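Local structure of glucokinase (Leishmania braziliensis MHOM/BR/75/M2904, 6EDI) at residues A[15-21]-A[67-73]; A[33-37]-A[55-59]; A[334-339]-A[384-390]. The protein is a glucokinase of the actin-like ATPase superfamily that probably phosphorylates glucose with ATP. One frame throughout, in Å; residues are numbered along the deposited sequence.

Interaction 1: A[15-21]-A[67-73]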
loop_
_atom_site.group_PDB
_atom_site.type_symbol
_atom_site.label_atom_id
_atom_site.label_comp_id
_atom_site.label_asym_id
_atom_site.label_seq_id
_atom_site.Cartn_x
_atom_site.Cartn_y
_atom_site.Cartn_z
ATOM N N MET A 15 -8.275 -29.654 -6.350
ATOM C CA MET A 15 -8.448 -28.909 -5.113
ATOM C C MET A 15 -7.165 -28.879 -4.286
ATOM O O MET A 15 -6.109 -29.314 -4.742
ATOM C CB MET A 15 -9.608 -29.494 -4.294
ATOM C CG MET A 15 -9.480 -30.976 -3.974
ATOM S SD MET A 15 -11.030 -31.725 -3.391
ATOM C CE MET A 15 -11.937 -31.909 -4.923
ATOM N N VAL A 16 -7.266 -28.353 -3.071
ATOM C CA VAL A 16 -6.128 -28.289 -2.161
ATOM C C VAL A 16 -6.088 -29.535 -1.273
ATOM O O VAL A 16 -7.000 -29.760 -0.483
ATOM C CB VAL A 16 -6.207 -27.052 -1.256
ATOM C CG1 VAL A 16 -4.983 -26.984 -0.361
ATOM C CG2 VAL A 16 -6.324 -25.777 -2.095
ATOM N N GLN A 17 -5.046 -30.347 -1.397
ATOM C CA GLN A 17 -4.931 -31.501 -0.500
ATOM C C GLN A 17 -3.849 -31.261 0.518
ATOM O O GLN A 17 -2.708 -30.943 0.181
ATOM C CB GLN A 17 -4.654 -32.791 -1.259
ATOM C CG GLN A 17 -5.674 -33.100 -2.338
ATOM C CD GLN A 17 -5.201 -34.200 -3.264
ATOM O OE1 GLN A 17 -5.006 -33.975 -4.464
ATOM N NE2 GLN A 17 -4.994 -35.397 -2.710
ATOM N N THR A 18 -4.218 -31.415 1.780
ATOM C CA THR A 18 -3.303 -31.151 2.870
ATOM C C THR A 18 -3.255 -32.354 3.813
ATOM O O THR A 18 -4.287 -32.800 4.319
ATOM C CB THR A 18 -3.746 -29.901 3.626
ATOM O OG1 THR A 18 -3.557 -28.755 2.786
ATOM C CG2 THR A 18 -2.942 -29.727 4.874
ATOM N N LYS A 19 -2.057 -32.890 4.028
ATOM C CA LYS A 19 -1.874 -34.004 4.947
ATOM C C LYS A 19 -0.908 -33.611 6.060
ATOM O O LYS A 19 0.219 -33.188 5.805
ATOM C CB LYS A 19 -1.320 -35.224 4.214
ATOM C CG LYS A 19 -2.221 -36.451 4.182
ATOM C CD LYS A 19 -3.155 -36.464 2.969
ATOM C CE LYS A 19 -3.972 -37.762 2.913
ATOM N NZ LYS A 19 -4.784 -37.862 1.665
ATOM N N GLU A 20 -1.344 -33.760 7.302
ATOM C CA GLU A 20 -0.429 -33.598 8.419
ATOM C C GLU A 20 0.144 -34.977 8.710
ATOM O O GLU A 20 -0.599 -35.949 8.746
ATOM C CB GLU A 20 -1.169 -33.057 9.637
ATOM C CG GLU A 20 -0.309 -32.977 10.883
ATOM C CD GLU A 20 -1.086 -32.520 12.091
ATOM O OE1 GLU A 20 -2.083 -31.784 11.921
ATOM O OE2 GLU A 20 -0.692 -32.909 13.207
ATOM N N ILE A 21 1.460 -35.064 8.883
ATOM C CA ILE A 21 2.121 -36.336 9.140
ATOM C C ILE A 21 3.082 -36.226 10.310
ATOM O O ILE A 21 3.583 -35.142 10.626
ATOM C CB ILE A 21 2.929 -36.823 7.920
ATOM C CG1 ILE A 21 3.920 -35.745 7.480
ATOM C CG2 ILE A 21 2.005 -37.211 6.772
ATOM C CD1 ILE A 21 5.021 -36.273 6.604
ATOM N N LEU A 67 -3.296 -28.272 -5.528
ATOM C CA LEU A 67 -2.165 -27.839 -4.735
ATOM C C LEU A 67 -2.039 -28.877 -3.646
ATOM O O LEU A 67 -3.055 -29.305 -3.108
ATOM C CB LEU A 67 -2.428 -26.454 -4.148
ATOM C CG LEU A 67 -2.493 -25.312 -5.171
ATOM C CD1 LEU A 67 -3.049 -24.046 -4.550
ATOM C CD2 LEU A 67 -1.122 -25.051 -5.753
ATOM N N HIS A 68 -0.815 -29.304 -3.350
ATOM C CA HIS A 68 -0.596 -30.301 -2.308
ATOM C C HIS A 68 0.336 -29.746 -1.234
ATOM O O HIS A 68 1.323 -29.073 -1.536
ATOM C CB HIS A 68 -0.021 -31.603 -2.896
ATOM C CG HIS A 68 -0.954 -32.313 -3.827
ATOM N ND1 HIS A 68 -0.523 -32.948 -4.972
ATOM C CD2 HIS A 68 -2.297 -32.490 -3.782
ATOM C CE1 HIS A 68 -1.561 -33.476 -5.599
ATOM N NE2 HIS A 68 -2.648 -33.213 -4.897
ATOM N N ILE A 69 0.007 -30.027 0.024
ATOM C CA ILE A 69 0.869 -29.657 1.134
ATOM C C ILE A 69 1.018 -30.864 2.049
ATOM O O ILE A 69 0.071 -31.621 2.263
ATOM C CB ILE A 69 0.322 -28.445 1.932
ATOM C CG1 ILE A 69 0.036 -27.268 0.993
ATOM C CG2 ILE A 69 1.304 -28.003 3.007
ATOM C CD1 ILE A 69 -0.565 -26.022 1.679
ATOM N N ILE A 70 2.235 -31.060 2.540
ATOM C CA ILE A 70 2.491 -32.026 3.594
ATOM C C ILE A 70 3.199 -31.271 4.697
ATOM O O ILE A 70 4.142 -30.549 4.425
ATOM C CB ILE A 70 3.433 -33.131 3.122
ATOM C CG1 ILE A 70 2.793 -33.960 2.025
ATOM C CG2 ILE A 70 3.797 -34.033 4.297
ATOM C CD1 ILE A 70 1.515 -34.605 2.415
ATOM N N TYR A 71 2.780 -31.433 5.949
ATOM C CA TYR A 71 3.488 -30.754 7.025
ATOM C C TYR A 71 3.547 -31.598 8.280
ATOM O O TYR A 71 2.688 -32.450 8.508
ATOM C CB TYR A 71 2.858 -29.384 7.336
ATOM C CG TYR A 71 1.450 -29.464 7.871
ATOM C CD1 TYR A 71 1.202 -29.667 9.228
ATOM C CD2 TYR A 71 0.361 -29.343 7.022
ATOM C CE1 TYR A 71 -0.086 -29.750 9.713
ATOM C CE2 TYR A 71 -0.931 -29.422 7.513
ATOM C CZ TYR A 71 -1.143 -29.622 8.849
ATOM O OH TYR A 71 -2.436 -29.692 9.313
ATOM N N VAL A 72 4.577 -31.344 9.078
ATOM C CA VAL A 72 4.722 -31.927 10.403
ATOM C C VAL A 72 4.372 -30.843 11.406
ATOM O O VAL A 72 4.820 -29.702 11.274
ATOM C CB VAL A 72 6.176 -32.367 10.637
ATOM C CG1 VAL A 72 6.366 -32.877 12.058
ATOM C CG2 VAL A 72 6.566 -33.424 9.630
ATOM N N ARG A 73 3.548 -31.166 12.393
ATOM C CA ARG A 73 3.266 -30.182 13.428
ATOM C C ARG A 73 4.277 -30.352 14.547
ATOM O O ARG A 73 4.329 -31.398 15.193
ATOM C CB ARG A 73 1.841 -30.318 13.961
ATOM C CG ARG A 73 1.505 -29.316 15.057
ATOM C CD ARG A 73 0.107 -29.547 15.605
ATOM N NE ARG A 73 -0.907 -29.586 14.549
ATOM C CZ ARG A 73 -1.521 -28.512 14.063
ATOM N NH1 ARG A 73 -1.214 -27.307 14.527
ATOM N NH2 ARG A 73 -2.432 -28.634 13.103
#

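Interaction 2: A[33-37]-A[55-59]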
loop_
_atom_site.group_PDB
_atom_site.type_symbol
_atom_site.label_atom_id
_atom_site.label_comp_id
_atom_site.label_asym_id
_atom_site.label_seq_id
_atom_site.Cartn_x
_atom_site.Cartn_y
_atom_site.Cartn_z
ATOM N N ASP A 33 4.355 -40.941 -2.728
ATOM C CA ASP A 33 3.556 -40.269 -3.753
ATOM C C ASP A 33 4.521 -39.617 -4.743
ATOM O O ASP A 33 5.168 -38.624 -4.419
ATOM C CB ASP A 33 2.648 -39.208 -3.106
ATOM C CG ASP A 33 1.756 -38.471 -4.117
ATOM O OD1 ASP A 33 2.004 -38.517 -5.346
ATOM O OD2 ASP A 33 0.800 -37.811 -3.663
ATOM N N ALA A 34 4.590 -40.170 -5.955
ATOM C CA ALA A 34 5.559 -39.752 -6.971
ATOM C C ALA A 34 5.453 -38.286 -7.386
ATOM O O ALA A 34 6.397 -37.731 -7.943
ATOM C CB ALA A 34 5.452 -40.651 -8.198
ATOM N N SER A 35 4.306 -37.661 -7.146
ATOM C CA SER A 35 4.169 -36.237 -7.428
ATOM C C SER A 35 5.321 -35.461 -6.812
ATOM O O SER A 35 5.878 -34.567 -7.440
ATOM C CB SER A 35 2.842 -35.717 -6.904
ATOM O OG SER A 35 1.775 -36.440 -7.478
ATOM N N TRP A 36 5.697 -35.841 -5.596
ATOM C CA TRP A 36 6.839 -35.247 -4.911
ATOM C C TRP A 36 8.176 -35.444 -5.634
ATOM O O TRP A 36 9.126 -34.700 -5.382
ATOM C CB TRP A 36 6.939 -35.778 -3.474
ATOM C CG TRP A 36 5.773 -35.356 -2.648
ATOM C CD1 TRP A 36 4.772 -36.146 -2.147
ATOM C CD2 TRP A 36 5.457 -34.014 -2.267
ATOM N NE1 TRP A 36 3.862 -35.369 -1.466
ATOM C CE2 TRP A 36 4.263 -34.057 -1.527
ATOM C CE3 TRP A 36 6.081 -32.779 -2.474
ATOM C CZ2 TRP A 36 3.677 -32.902 -0.993
ATOM C CZ3 TRP A 36 5.506 -31.645 -1.949
ATOM C CH2 TRP A 36 4.320 -31.711 -1.208
ATOM N N SER A 37 8.264 -36.454 -6.498
ATOM C CA SER A 37 9.520 -36.750 -7.193
ATOM C C SER A 37 9.906 -35.712 -8.250
ATOM O O SER A 37 11.065 -35.655 -8.666
ATOM C CB SER A 37 9.481 -38.143 -7.831
ATOM O OG SER A 37 9.150 -39.125 -6.874
ATOM N N GLY A 55 6.630 -27.807 6.450
ATOM C CA GLY A 55 6.485 -28.802 5.406
ATOM C C GLY A 55 6.805 -28.311 4.009
ATOM O O GLY A 55 7.609 -27.410 3.822
ATOM N N PHE A 56 6.155 -28.927 3.030
ATOM C CA PHE A 56 6.503 -28.749 1.629
ATOM C C PHE A 56 5.233 -28.654 0.816
ATOM O O PHE A 56 4.225 -29.283 1.144
ATOM C CB PHE A 56 7.336 -29.944 1.156
ATOM C CG PHE A 56 8.582 -30.139 1.938
ATOM C CD1 PHE A 56 9.724 -29.424 1.627
ATOM C CD2 PHE A 56 8.601 -31.011 3.022
ATOM C CE1 PHE A 56 10.881 -29.584 2.366
ATOM C CE2 PHE A 56 9.746 -31.187 3.772
ATOM C CZ PHE A 56 10.891 -30.480 3.449
ATOM N N SER A 57 5.277 -27.862 -0.247
ATOM C CA SER A 57 4.119 -27.709 -1.111
ATOM C C SER A 57 4.559 -27.785 -2.563
ATOM O O SER A 57 5.716 -27.519 -2.887
ATOM C CB SER A 57 3.443 -26.362 -0.874
ATOM O OG SER A 57 4.358 -25.319 -1.146
ATOM N N GLN A 58 3.632 -28.148 -3.436
ATOM C CA GLN A 58 3.904 -28.105 -4.861
ATOM C C GLN A 58 2.573 -27.945 -5.567
ATOM O O GLN A 58 1.520 -28.158 -4.962
ATOM C CB GLN A 58 4.584 -29.403 -5.297
ATOM C CG GLN A 58 3.798 -30.631 -4.887
ATOM C CD GLN A 58 4.329 -31.906 -5.504
ATOM O OE1 GLN A 58 3.664 -32.942 -5.466
ATOM N NE2 GLN A 58 5.529 -31.842 -6.085
ATOM N N ALA A 59 2.616 -27.545 -6.833
ATOM C CA ALA A 59 1.425 -27.542 -7.670
ATOM C C ALA A 59 1.357 -28.806 -8.537
ATOM O O ALA A 59 1.927 -29.844 -8.201
ATOM C CB ALA A 59 1.405 -26.304 -8.549
#

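Interaction 3: A[334-339]-A[384-390]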
loop_
_atom_site.group_PDB
_atom_site.type_symbol
_atom_site.label_atom_id
_atom_site.label_comp_id
_atom_site.label_asym_id
_atom_site.label_seq_id
_atom_site.Cartn_x
_atom_site.Cartn_y
_atom_site.Cartn_z
ATOM N N THR A 334 -13.511 -1.100 4.450
ATOM C CA THR A 334 -13.197 -1.385 3.045
ATOM C C THR A 334 -13.527 -0.230 2.107
ATOM O O THR A 334 -12.975 -0.142 1.020
ATOM C CB THR A 334 -13.886 -2.648 2.511
ATOM O OG1 THR A 334 -15.306 -2.445 2.451
ATOM C CG2 THR A 334 -13.563 -3.854 3.383
ATOM N N ALA A 335 -14.438 0.655 2.490
ATOM C CA ALA A 335 -14.675 1.809 1.624
ATOM C C ALA A 335 -13.407 2.652 1.575
ATOM O O ALA A 335 -12.999 3.149 0.507
ATOM C CB ALA A 335 -15.858 2.634 2.130
ATOM N N GLU A 336 -12.778 2.818 2.738
ATOM C CA GLU A 336 -11.491 3.516 2.807
ATOM C C GLU A 336 -10.362 2.794 2.055
ATOM O O GLU A 336 -9.588 3.424 1.337
ATOM C CB GLU A 336 -11.074 3.776 4.264
ATOM C CG GLU A 336 -12.027 4.666 5.076
ATOM C CD GLU A 336 -12.525 5.906 4.337
ATOM O OE1 GLU A 336 -11.798 6.494 3.501
ATOM O OE2 GLU A 336 -13.670 6.314 4.611
ATOM N N THR A 337 -10.255 1.478 2.211
ATOM C CA THR A 337 -9.155 0.760 1.560
ATOM C C THR A 337 -9.361 0.699 0.051
ATOM O O THR A 337 -8.399 0.786 -0.723
ATOM C CB THR A 337 -8.940 -0.657 2.158
ATOM O OG1 THR A 337 -10.097 -1.474 1.928
ATOM C CG2 THR A 337 -8.680 -0.554 3.663
ATOM N N THR A 338 -10.627 0.593 -0.360
ATOM C CA THR A 338 -10.991 0.528 -1.766
ATOM C C THR A 338 -10.658 1.854 -2.426
ATOM O O THR A 338 -10.107 1.896 -3.537
ATOM C CB THR A 338 -12.482 0.206 -1.943
ATOM O OG1 THR A 338 -12.755 -1.091 -1.376
ATOM C CG2 THR A 338 -12.884 0.219 -3.405
ATOM N N MET A 339 -10.986 2.955 -1.760
ATOM C CA MET A 339 -10.576 4.244 -2.307
ATOM C C MET A 339 -9.045 4.407 -2.355
ATOM O O MET A 339 -8.511 4.839 -3.361
ATOM C CB MET A 339 -11.228 5.400 -1.533
ATOM C CG MET A 339 -10.902 6.777 -2.129
ATOM S SD MET A 339 -11.577 7.002 -3.778
ATOM C CE MET A 339 -10.083 7.306 -4.708
ATOM N N PHE A 384 -15.913 5.655 -7.669
ATOM C CA PHE A 384 -14.615 4.977 -7.609
ATOM C C PHE A 384 -14.721 3.584 -7.007
ATOM O O PHE A 384 -14.096 2.635 -7.488
ATOM C CB PHE A 384 -13.627 5.781 -6.751
ATOM C CG PHE A 384 -12.922 6.893 -7.487
ATOM C CD1 PHE A 384 -12.049 6.611 -8.530
ATOM C CD2 PHE A 384 -13.096 8.216 -7.104
ATOM C CE1 PHE A 384 -11.376 7.647 -9.202
ATOM C CE2 PHE A 384 -12.432 9.241 -7.768
ATOM C CZ PHE A 384 -11.575 8.959 -8.807
ATOM N N LEU A 385 -15.495 3.477 -5.932
ATOM C CA LEU A 385 -15.517 2.254 -5.119
ATOM C C LEU A 385 -16.290 1.117 -5.801
ATOM O O LEU A 385 -15.956 -0.061 -5.639
ATOM C CB LEU A 385 -16.065 2.554 -3.715
ATOM C CG LEU A 385 -15.230 3.464 -2.794
ATOM C CD1 LEU A 385 -15.162 4.916 -3.244
ATOM C CD2 LEU A 385 -15.766 3.424 -1.391
ATOM N N SER A 386 -17.310 1.472 -6.581
ATOM C CA SER A 386 -18.133 0.468 -7.262
ATOM C C SER A 386 -17.390 -0.222 -8.409
ATOM O O SER A 386 -17.910 -1.159 -9.016
ATOM C CB SER A 386 -19.420 1.109 -7.783
ATOM O OG SER A 386 -19.119 2.207 -8.617
ATOM N N ARG A 387 -16.175 0.233 -8.700
ATOM C CA ARG A 387 -15.345 -0.425 -9.712
ATOM C C ARG A 387 -14.869 -1.788 -9.239
ATOM O O ARG A 387 -14.518 -2.649 -10.051
ATOM C CB ARG A 387 -14.132 0.433 -10.064
ATOM C CG ARG A 387 -14.480 1.812 -10.610
ATOM C CD ARG A 387 -13.209 2.601 -10.860
ATOM N NE ARG A 387 -13.459 3.928 -11.431
ATOM C CZ ARG A 387 -12.499 4.753 -11.828
ATOM N NH1 ARG A 387 -11.233 4.375 -11.728
ATOM N NH2 ARG A 387 -12.801 5.949 -12.330
ATOM N N THR A 388 -14.862 -1.972 -7.919
ATOM C CA THR A 388 -14.230 -3.128 -7.283
ATOM C C THR A 388 -15.168 -4.320 -7.079
ATOM O O THR A 388 -16.278 -4.176 -6.565
ATOM C CB THR A 388 -13.587 -2.714 -5.927
ATOM O OG1 THR A 388 -12.593 -1.707 -6.168
ATOM C CG2 THR A 388 -12.938 -3.911 -5.233
ATOM N N THR A 389 -14.701 -5.498 -7.487
ATOM C CA THR A 389 -15.411 -6.753 -7.286
ATOM C C THR A 389 -15.090 -7.261 -5.885
ATOM O O THR A 389 -13.914 -7.394 -5.535
ATOM C CB THR A 389 -14.965 -7.783 -8.348
ATOM O OG1 THR A 389 -15.375 -7.329 -9.644
ATOM C CG2 THR A 389 -15.552 -9.162 -8.083
ATOM N N PHE A 390 -16.121 -7.523 -5.073
ATOM C CA PHE A 390 -15.914 -8.038 -3.715
ATOM C C PHE A 390 -16.151 -9.531 -3.653
ATOM O O PHE A 390 -17.088 -10.043 -4.274
ATOM C CB PHE A 390 -16.821 -7.353 -2.693
ATOM C CG PHE A 390 -16.254 -6.073 -2.133
ATOM C CD1 PHE A 390 -15.919 -5.016 -2.971
ATOM C CD2 PHE A 390 -16.071 -5.925 -0.768
ATOM C CE1 PHE A 390 -15.405 -3.837 -2.447
ATOM C CE2 PHE A 390 -15.570 -4.764 -0.234
ATOM C CZ PHE A 390 -15.226 -3.713 -1.069
#

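Interaction 1: A[15-21]-A[67-73]
Ile21 packs on Ile70 and Val72: Ile21 CD1 lies 3.4 Å from Ile70 CG2, and Ile21 CG1 is 4.1 Å from Val72 CG2. Thr29 of helix 26-32 touches both Ile21 and Ile70, so the helix closes over this patch. The other face of the sheet carries Val16, Leu67, Thr18, Ile69 and Tyr71, with helix 399-409 packed on Leu67, Ile69 and Tyr71; here Thr18 CG2 reaches the Tyr71 ring edge, 3.3 Å from CE2. Between the two faces, strands 16-20 and 67-73 run parallel, their axes 4.8 Å apart and their N-to-C directions 9° apart. The backbone ladder is regular: Leu67 N to Met15 O (3.1 Å), Gln17 N to Leu67 O (2.8 Å), Ile69 N to Gln17 O (2.9 Å), Lys19 N to Ile69 O (3.0 Å), Tyr71 N to Lys19 O (3.1 Å) and Ile21 N to Tyr71 O (2.9 Å). Strand 16-20 thereby forms an outer strand of the six-stranded mixed sheet, whose interior strands follow it in sequence. Towards the solvent, His68 NE2 donates a short 2.5 Å hydrogen bond to Gln17 OE1, while Glu20 OE1 and Arg73 NH2 form a salt bridge at 3.4 Å, its hydrogen bond weak.

Interaction 2: A[33-37]-A[55-59]
Phe56 is the first residue of strand 55-58 to meet the indole of Trp36, which reaches across from the 3-10 turn 34-37: Phe56 CB is 4.0 Å from Trp36 CZ3, and Phe56 O lies 3.4 Å from Trp36 CH2. At Ser57 the side chain points away, its OG bonded to the backbone O of Tyr42, so only the backbone approaches, with Ser57 CA 4.0 Å from Trp36 CH2 at the ring edge. Gln58 contributes most from the strand. Its aliphatic part lies over the indole in a CH-pi contact, CG standing 4.0 Å from the centroid of the six-membered ring, and its amide continues to the turn, where NE2 donates to Ser35 O at 3.1 Å. One extended glutamine therefore uses both its apolar and polar parts. The turn is held locally by an Asx turn, Asp33 OD1 accepting from Ser35 N (3.0 Å) and also from Ser35 OG (3.0 Å), while Trp36 N bonds to Asp33 O at 3.1 Å. Trp36 thus fills a wedge between Leu30 of helix 26-32, Ile41 of strand 41-48 and Ile70 of strand 67-75, while the Phe56 ring turns from the indole towards Val91 and Leu95 of helix 84-98.

Interaction 3: A[334-339]-A[384-390]
A methionine-aromatic contact marks one end of this otherwise ordinary packing: Met339 SD sits 4.5 Å from the Phe384 ring centroid at an oblique angle, while Met339 CE lies over the ring face, 4.1 Å from the centroid, in a CH-pi contact. The same sulfur is 3.8 Å from Phe384 CB and 4.2 Å from Leu385 CD1. One turn earlier in the helix, Ala335 CB meets Leu385 CD2 at 3.6 Å; Thr338, next to Met339, packs through CG2 3.7 Å from Leu385 CA and 3.4 Å from Thr388 OG1, whose hydroxyl bonds to Pro343 O. At the far end, the edge of the Phe390 ring faces two threonines, with CE2 3.6 Å from Thr334 OG1 and CZ 3.6 Å from Thr338 OG1. The contact joins the long helix 317-341 to the chain entering strand 389-393, a member of the second mixed sheet, beside strand 345-348. Glu336, on another side of the helix, bonds to Ser239 of the second subunit, placing this helix at the dimer interface. Both helix hydroxyls that face Phe390 are satisfied within their own helix, Thr338 OG1 by donating to Thr334 O at 2.6 Å and Thr334 OG1 by a bond to Ile331 O. With their polar needs met there, these threonines can line a buried apolar surface, and helix and strand entry are joined by van der Waals, CH-pi and sulfur-aromatic packing.

In the fold
Interactions 1 and 2 both reach the first mixed sheet, with centres 9 Å apart. Strands 67-75 and 51-58 are antiparallel neighbours in it, and Ile70 joins the two contacts by packing on Trp36 while its backbone pairs with Phe56. Along the chain, interaction 2 falls between the two segments of interaction 1, so strand 67-75 comes back to pair with the N-terminal edge strand only after both segments of interaction 2. Interaction 3 comes later, 34 and 38 Å from their centres and across the centre of the chain, where helix 317-341 packs against the approach to a second mixed sheet. Such a two-sheet layout fits the actin-like ATPase fold, whose lobes typically enclose a cleft; the crystal captured an open conformation.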